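Local coordinates for protein agmatinase (Deinococcus radiodurans, PDB 1WOH) that probably hydrolyses agmatine to putrescine and urea, as a manganese-dependent member of the arginase (ureohydrolase) family, at residues L34-F38 against D85-P89; R74-F80 against L297-D302; V134-V140 against P219-Y225. One frame throughout, in Å; residues are numbered along the deposited sequence.

Contact 1 of 3, residues L34-F38 against D85-P89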
# COMPACT_ATOMS: atom_id res chain seq x y z
N LEU A 34 3.08 -16.36 24.57
CA LEU A 34 3.89 -15.27 25.10
C LEU A 34 4.53 -14.61 23.90
O LEU A 34 5.13 -15.28 23.06
CB LEU A 34 4.99 -15.80 26.04
CG LEU A 34 5.94 -14.71 26.56
CD1 LEU A 34 5.20 -13.83 27.55
CD2 LEU A 34 7.14 -15.35 27.23
N GLY A 35 4.40 -13.29 23.82
CA GLY A 35 4.97 -12.57 22.69
C GLY A 35 6.31 -11.93 23.00
O GLY A 35 6.57 -11.53 24.13
N VAL A 36 7.15 -11.83 21.97
CA VAL A 36 8.47 -11.22 22.08
C VAL A 36 8.63 -10.29 20.88
O VAL A 36 9.23 -10.66 19.86
CB VAL A 36 9.57 -12.29 22.05
CG1 VAL A 36 10.92 -11.65 22.37
CG2 VAL A 36 9.26 -13.41 23.05
N PRO A 37 8.09 -9.06 20.98
CA PRO A 37 8.13 -8.03 19.93
C PRO A 37 9.50 -7.38 19.79
O PRO A 37 9.65 -6.17 19.99
CB PRO A 37 7.04 -7.05 20.37
CG PRO A 37 7.17 -7.09 21.86
CD PRO A 37 7.36 -8.56 22.16
N PHE A 38 10.47 -8.20 19.42
CA PHE A 38 11.86 -7.78 19.27
C PHE A 38 12.33 -8.04 17.85
O PHE A 38 12.32 -9.18 17.40
CB PHE A 38 12.70 -8.61 20.26
CG PHE A 38 14.16 -8.29 20.26
CD1 PHE A 38 14.70 -7.42 21.21
CD2 PHE A 38 15.02 -8.90 19.35
CE1 PHE A 38 16.07 -7.16 21.25
CE2 PHE A 38 16.40 -8.65 19.38
CZ PHE A 38 16.92 -7.78 20.34
N ASP A 85 3.04 -9.92 26.42
CA ASP A 85 4.38 -9.80 25.84
C ASP A 85 5.45 -9.54 26.89
O ASP A 85 5.19 -8.96 27.94
CB ASP A 85 4.46 -8.63 24.85
CG ASP A 85 3.64 -8.84 23.60
OD1 ASP A 85 3.22 -9.98 23.32
OD2 ASP A 85 3.44 -7.85 22.88
N VAL A 86 6.67 -9.97 26.57
CA VAL A 86 7.80 -9.72 27.44
C VAL A 86 7.98 -8.20 27.38
O VAL A 86 7.83 -7.59 26.31
CB VAL A 86 9.08 -10.41 26.90
CG1 VAL A 86 10.27 -10.12 27.81
CG2 VAL A 86 8.86 -11.91 26.78
N ILE A 87 8.25 -7.57 28.53
CA ILE A 87 8.46 -6.12 28.55
C ILE A 87 9.90 -5.88 28.14
O ILE A 87 10.83 -6.13 28.91
CB ILE A 87 8.21 -5.52 29.94
CG1 ILE A 87 6.75 -5.73 30.34
CG2 ILE A 87 8.54 -4.03 29.93
CD1 ILE A 87 6.41 -5.24 31.72
N LEU A 88 10.07 -5.40 26.92
CA LEU A 88 11.40 -5.17 26.38
C LEU A 88 11.88 -3.74 26.52
O LEU A 88 11.09 -2.80 26.46
CB LEU A 88 11.41 -5.53 24.90
CG LEU A 88 10.99 -6.96 24.57
CD1 LEU A 88 10.75 -7.09 23.07
CD2 LEU A 88 12.07 -7.93 25.04
N PRO A 89 13.19 -3.56 26.72
CA PRO A 89 13.75 -2.22 26.85
C PRO A 89 14.05 -1.80 25.42
O PRO A 89 13.79 -2.56 24.49
CB PRO A 89 15.04 -2.47 27.62
CG PRO A 89 15.51 -3.77 27.02
CD PRO A 89 14.22 -4.59 26.98
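Asp85 ends strand 80-85, the outermost within this chain of the parallel alpha/beta sheet of the arginase fold, and pairs with Gly35 of strand 31-36, CA to CA 4.2 Å. Asp85 CA makes a CA-H...O contact of 3.3 Å with Gly35 O. Its carboxylate lies over the glycine, with Asp85 OD1 3.2 Å from Gly35 CA. A CB on residue 35 would clash there. OD1 is held by a salt bridge to Arg56, and OD2 accepts a hydrogen bond from Gly11 N of a second subunit. The one hydrogen bond between the segments runs from Val86 N to Gly35 O at 2.9 Å and 164°. Val86 CG2 lies 3.9 Å from Leu34 CD2 and 4.0 Å from Val36 CG2, and helix 93-108 packs on this apolar group. Ile87 points away from segment 34-38 and packs on His6 of that second subunit. Leu88 CD1 is 3.8 Å from Pro37 CG and 3.7 Å from Phe38 CB, beside the inverse gamma turn centred on Pro37. Within these segments the pairing ends with the Val86 N bond; apolar side chains carry the contact further. The buried charge of Asp85 is met by Arg56 and by the subunit interface.

Contact 2 of 3, residues R74-F80 against L297-D302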
# COMPACT_ATOMS: atom_id res chain seq x y z
N ARG A 74 -11.00 -31.49 17.44
CA ARG A 74 -9.66 -31.44 18.01
C ARG A 74 -9.54 -30.26 18.96
O ARG A 74 -10.21 -29.24 18.78
CB ARG A 74 -8.61 -31.36 16.89
CG ARG A 74 -8.42 -32.68 16.15
CD ARG A 74 -7.29 -32.62 15.15
NE ARG A 74 -7.55 -31.68 14.07
CZ ARG A 74 -6.72 -31.45 13.06
NH1 ARG A 74 -5.56 -32.09 12.99
NH2 ARG A 74 -7.05 -30.57 12.12
N LEU A 75 -8.70 -30.42 19.97
CA LEU A 75 -8.48 -29.41 21.01
C LEU A 75 -9.70 -29.22 21.90
O LEU A 75 -9.86 -28.19 22.55
CB LEU A 75 -8.07 -28.07 20.40
CG LEU A 75 -6.68 -28.07 19.75
CD1 LEU A 75 -6.36 -26.68 19.22
CD2 LEU A 75 -5.62 -28.51 20.77
N GLN A 76 -10.56 -30.23 21.95
CA GLN A 76 -11.74 -30.15 22.80
C GLN A 76 -11.30 -30.19 24.26
O GLN A 76 -10.60 -31.11 24.68
CB GLN A 76 -12.70 -31.31 22.51
CG GLN A 76 -13.89 -31.37 23.45
CD GLN A 76 -14.79 -30.15 23.35
OE1 GLN A 76 -15.62 -29.90 24.22
NE2 GLN A 76 -14.65 -29.40 22.26
N GLY A 77 -11.69 -29.18 25.03
CA GLY A 77 -11.32 -29.14 26.43
C GLY A 77 -9.90 -28.67 26.70
O GLY A 77 -9.47 -28.62 27.85
N VAL A 78 -9.17 -28.33 25.65
CA VAL A 78 -7.80 -27.86 25.83
C VAL A 78 -7.86 -26.38 26.19
O VAL A 78 -8.39 -25.56 25.43
CB VAL A 78 -6.96 -28.06 24.55
CG1 VAL A 78 -5.54 -27.53 24.76
CG2 VAL A 78 -6.92 -29.54 24.19
N THR A 79 -7.33 -26.03 27.36
CA THR A 79 -7.36 -24.65 27.82
C THR A 79 -6.20 -23.80 27.30
O THR A 79 -5.07 -24.29 27.16
CB THR A 79 -7.36 -24.58 29.37
OG1 THR A 79 -6.15 -25.15 29.88
CG2 THR A 79 -8.55 -25.35 29.93
N PHE A 80 -6.51 -22.54 27.02
CA PHE A 80 -5.54 -21.57 26.50
C PHE A 80 -5.43 -20.34 27.40
O PHE A 80 -6.35 -20.00 28.14
CB PHE A 80 -5.95 -21.08 25.10
CG PHE A 80 -5.67 -22.07 24.00
CD1 PHE A 80 -6.41 -23.24 23.89
CD2 PHE A 80 -4.67 -21.81 23.07
CE1 PHE A 80 -6.15 -24.15 22.86
CE2 PHE A 80 -4.40 -22.71 22.04
CZ PHE A 80 -5.13 -23.88 21.93
N LEU A 297 -0.91 -27.22 17.07
CA LEU A 297 -1.37 -27.58 18.41
C LEU A 297 -2.42 -28.70 18.34
O LEU A 297 -2.48 -29.55 19.23
CB LEU A 297 -1.94 -26.36 19.13
CG LEU A 297 -0.91 -25.28 19.49
CD1 LEU A 297 -1.62 -24.03 19.99
CD2 LEU A 297 0.04 -25.82 20.55
N CYS A 298 -3.23 -28.70 17.29
CA CYS A 298 -4.24 -29.75 17.14
C CYS A 298 -3.50 -31.08 17.06
O CYS A 298 -3.87 -32.05 17.71
CB CYS A 298 -5.05 -29.58 15.85
SG CYS A 298 -6.32 -28.33 15.90
N GLU A 299 -2.46 -31.10 16.23
CA GLU A 299 -1.65 -32.29 16.04
C GLU A 299 -0.96 -32.67 17.34
O GLU A 299 -0.95 -33.83 17.73
CB GLU A 299 -0.60 -32.06 14.95
CG GLU A 299 -1.16 -31.81 13.55
CD GLU A 299 -1.90 -33.01 12.98
OE1 GLU A 299 -1.65 -34.14 13.44
OE2 GLU A 299 -2.74 -32.82 12.06
N VAL A 300 -0.38 -31.68 18.03
CA VAL A 300 0.31 -31.96 19.29
C VAL A 300 -0.62 -32.65 20.29
O VAL A 300 -0.31 -33.73 20.79
CB VAL A 300 0.87 -30.67 19.92
CG1 VAL A 300 1.33 -30.93 21.35
CG2 VAL A 300 2.05 -30.16 19.09
N PHE A 301 -1.76 -32.04 20.58
CA PHE A 301 -2.66 -32.63 21.56
C PHE A 301 -3.40 -33.88 21.11
O PHE A 301 -4.11 -34.50 21.90
CB PHE A 301 -3.64 -31.57 22.08
CG PHE A 301 -3.01 -30.61 23.04
CD1 PHE A 301 -2.27 -29.53 22.59
CD2 PHE A 301 -3.10 -30.83 24.42
CE1 PHE A 301 -1.62 -28.68 23.48
CE2 PHE A 301 -2.45 -29.99 25.32
CZ PHE A 301 -1.71 -28.91 24.85
N ASP A 302 -3.23 -34.27 19.85
CA ASP A 302 -3.87 -35.48 19.35
C ASP A 302 -2.97 -36.69 19.60
O ASP A 302 -3.44 -37.83 19.63
CB ASP A 302 -4.13 -35.37 17.84
CG ASP A 302 -5.60 -35.18 17.52
OD1 ASP A 302 -5.94 -35.14 16.32
OD2 ASP A 302 -6.41 -35.08 18.46
O HOH W 1 -4.67 -34.50 14.18
O HOH W 2 -6.35 -32.42 19.35
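A salt bridge joins Arg74 NH1 to Glu299 OE2 at 3.1 Å, but its hydrogen bond is weak, bent to 124°. Water 1 adds a second link. It accepts from Arg74 NH1 (2.8 Å) and donates to Asp302 OD1 (2.6 Å). Water 2 accepts from Leu75 N (3.1 Å) and donates to Cys298 O (3.0 Å) and Asp302 OD2 (2.8 Å). It ties the loop backbone to segment 297-302. Cys298 CB lies under one face of the Arg74 guanidinium, 3.7 Å from Arg74 NE. Leu75 CD1 is 3.7 Å from Cys298 SG, and Leu75 CD2 is 3.9 Å from Phe301 CB. The type II turn from Leu75 to Val78 brings Val78 CG1 over the Phe301 ring, a CH-pi contact 4.0 Å from the centroid. Phe80 CE2 touches Leu297 CD1 at 3.7 Å. The contact sets the loop between strands 73-74 and 80-85 against the C-terminal part of helix 284-302. Val31 of strand 31-36 touches Val78, Phe80, Leu297 and Phe301, while helix 251-264 packs against Glu299 and Val300.

Contact 3 of 3, residues V134-V140 against P219-Y225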
# COMPACT_ATOMS: atom_id res chain seq x y z
N VAL A 134 15.42 -29.65 30.29
CA VAL A 134 14.86 -30.67 29.42
C VAL A 134 15.97 -31.60 28.93
O VAL A 134 16.85 -31.19 28.17
CB VAL A 134 14.14 -30.05 28.20
CG1 VAL A 134 13.61 -31.14 27.29
CG2 VAL A 134 13.00 -29.15 28.67
N PRO A 135 15.93 -32.88 29.34
CA PRO A 135 16.95 -33.84 28.93
C PRO A 135 17.00 -34.12 27.43
O PRO A 135 15.96 -34.31 26.79
CB PRO A 135 16.59 -35.09 29.74
CG PRO A 135 15.11 -34.99 29.86
CD PRO A 135 14.90 -33.52 30.18
N ASP A 136 18.21 -34.13 26.88
CA ASP A 136 18.43 -34.39 25.46
C ASP A 136 17.47 -33.61 24.59
O ASP A 136 16.83 -34.17 23.70
CB ASP A 136 18.30 -35.88 25.18
CG ASP A 136 19.35 -36.71 25.89
OD1 ASP A 136 20.55 -36.47 25.64
OD2 ASP A 136 18.99 -37.58 26.70
N LEU A 137 17.38 -32.31 24.84
CA LEU A 137 16.50 -31.45 24.07
C LEU A 137 16.86 -31.46 22.59
O LEU A 137 18.03 -31.29 22.21
CB LEU A 137 16.56 -30.02 24.61
CG LEU A 137 15.79 -28.96 23.82
CD1 LEU A 137 14.31 -29.27 23.89
CD2 LEU A 137 16.07 -27.56 24.40
N HIS A 138 15.84 -31.66 21.75
CA HIS A 138 16.00 -31.67 20.30
C HIS A 138 15.21 -30.50 19.74
O HIS A 138 14.16 -30.15 20.28
CB HIS A 138 15.42 -32.95 19.69
CG HIS A 138 16.29 -34.16 19.87
ND1 HIS A 138 16.72 -34.93 18.81
CD2 HIS A 138 16.78 -34.75 20.99
CE1 HIS A 138 17.44 -35.94 19.27
NE2 HIS A 138 17.50 -35.85 20.58
N VAL A 139 15.72 -29.88 18.69
CA VAL A 139 14.99 -28.79 18.05
C VAL A 139 14.70 -29.17 16.62
O VAL A 139 15.59 -29.65 15.90
CB VAL A 139 15.79 -27.46 18.03
CG1 VAL A 139 15.07 -26.43 17.14
CG2 VAL A 139 15.94 -26.91 19.43
N VAL A 140 13.45 -28.99 16.21
CA VAL A 140 13.04 -29.24 14.83
C VAL A 140 12.82 -27.83 14.32
O VAL A 140 11.92 -27.12 14.77
CB VAL A 140 11.74 -30.07 14.74
CG1 VAL A 140 11.22 -30.05 13.30
CG2 VAL A 140 12.00 -31.51 15.17
N PRO A 219 13.17 -36.70 14.35
CA PRO A 219 13.38 -37.38 15.64
C PRO A 219 12.20 -38.23 16.09
O PRO A 219 11.06 -38.03 15.66
CB PRO A 219 13.65 -36.21 16.59
CG PRO A 219 12.88 -35.08 15.98
CD PRO A 219 13.18 -35.24 14.51
N ARG A 220 12.48 -39.20 16.95
CA ARG A 220 11.44 -40.09 17.47
C ARG A 220 11.64 -40.35 18.96
O ARG A 220 12.74 -40.68 19.40
CB ARG A 220 11.46 -41.41 16.70
CG ARG A 220 11.10 -41.26 15.24
CD ARG A 220 11.16 -42.58 14.50
NE ARG A 220 10.65 -42.46 13.14
CZ ARG A 220 11.18 -41.67 12.20
NH1 ARG A 220 12.23 -40.92 12.48
NH2 ARG A 220 10.64 -41.63 10.99
N GLY A 221 10.56 -40.20 19.73
CA GLY A 221 10.60 -40.43 21.16
C GLY A 221 11.46 -39.44 21.92
O GLY A 221 11.90 -39.71 23.04
N GLN A 222 11.68 -38.27 21.32
CA GLN A 222 12.51 -37.22 21.92
C GLN A 222 11.70 -36.06 22.49
O GLN A 222 10.49 -35.96 22.26
CB GLN A 222 13.46 -36.67 20.86
CG GLN A 222 14.24 -37.73 20.12
CD GLN A 222 15.39 -38.27 20.93
OE1 GLN A 222 15.37 -38.25 22.16
NE2 GLN A 222 16.41 -38.78 20.25
N ASN A 223 12.36 -35.20 23.24
CA ASN A 223 11.72 -34.00 23.77
C ASN A 223 12.04 -33.00 22.67
O ASN A 223 13.21 -32.69 22.43
CB ASN A 223 12.37 -33.55 25.08
CG ASN A 223 12.02 -34.46 26.23
OD1 ASN A 223 10.86 -34.81 26.42
ND2 ASN A 223 13.03 -34.83 27.02
N VAL A 224 11.01 -32.52 22.00
CA VAL A 224 11.19 -31.60 20.89
C VAL A 224 10.63 -30.20 21.05
O VAL A 224 9.52 -30.00 21.54
CB VAL A 224 10.60 -32.23 19.59
CG1 VAL A 224 10.62 -31.21 18.44
CG2 VAL A 224 11.39 -33.47 19.22
N TYR A 225 11.43 -29.22 20.63
CA TYR A 225 11.05 -27.82 20.63
C TYR A 225 10.94 -27.50 19.14
O TYR A 225 11.86 -27.81 18.38
CB TYR A 225 12.15 -26.97 21.26
CG TYR A 225 11.91 -25.47 21.21
CD1 TYR A 225 11.40 -24.79 22.31
CD2 TYR A 225 12.24 -24.74 20.07
CE1 TYR A 225 11.24 -23.40 22.29
CE2 TYR A 225 12.08 -23.36 20.03
CZ TYR A 225 11.58 -22.70 21.14
OH TYR A 225 11.45 -21.33 21.11
O HOH W 3 14.94 -36.14 24.12
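Three backbone hydrogen bonds, each 2.9 Å, join the strands: His138 N to Asn223 O, Tyr225 N to His138 O, and Val140 N to Tyr225 O. His138 pairs with Val224 and Val139 with Tyr225, both in parallel register. CA-H...O contacts run from Val224 CA to His138 O (3.4 Å) and from Val139 CA to Tyr225 O (3.3 Å). At the start of strand 223-225, Asn223 ND2 donates to Pro135 O at 3.0 Å. Water 3 accepts from Asn223 N (2.9 Å) and lies 2.8 Å from Asp136 O and 2.9 Å from Gln222 OE1. Gln222 CG sits over the His138 ring, a CH-pi contact 3.8 Å from the centroid. Apolar contacts fall on both faces. Val140 CG2 meets Val224 CG1 (3.6 Å) and Pro219 CG (3.8 Å), while Tyr225 CB meets Leu137 CD1 (4.1 Å). The Tyr225 hydroxyl is hydrogen-bonded to Asp271 of strand 266-273. These are neighbouring central strands of the parallel alpha/beta sheet of the arginase fold. Beyond the segments, they lead to the manganese ligands Asp143 and Asp229.

How the contacts relate
Contacts 1 and 3 belong to the same eight-stranded parallel sheet, with centres 25 Å apart. Contact 1 joins the outermost strand on one side, within this chain, to its neighbour, whereas contact 3 joins two strands further in. Strands 114-118 and 266-273 lie between the two pairs. Both approach the manganese site, which holds no metal in this chain. The side chains of Phe38 and Tyr225 lie about 9 and 7 Å from that of His121. Contact 2 lies away from that site, 25 Å from contact 1 and 20 Å from contact 3 between centres. It brings the C-terminal helix back to the loop leading into strand 80-85, the strand that ends at contact 1. None of the contacts touch.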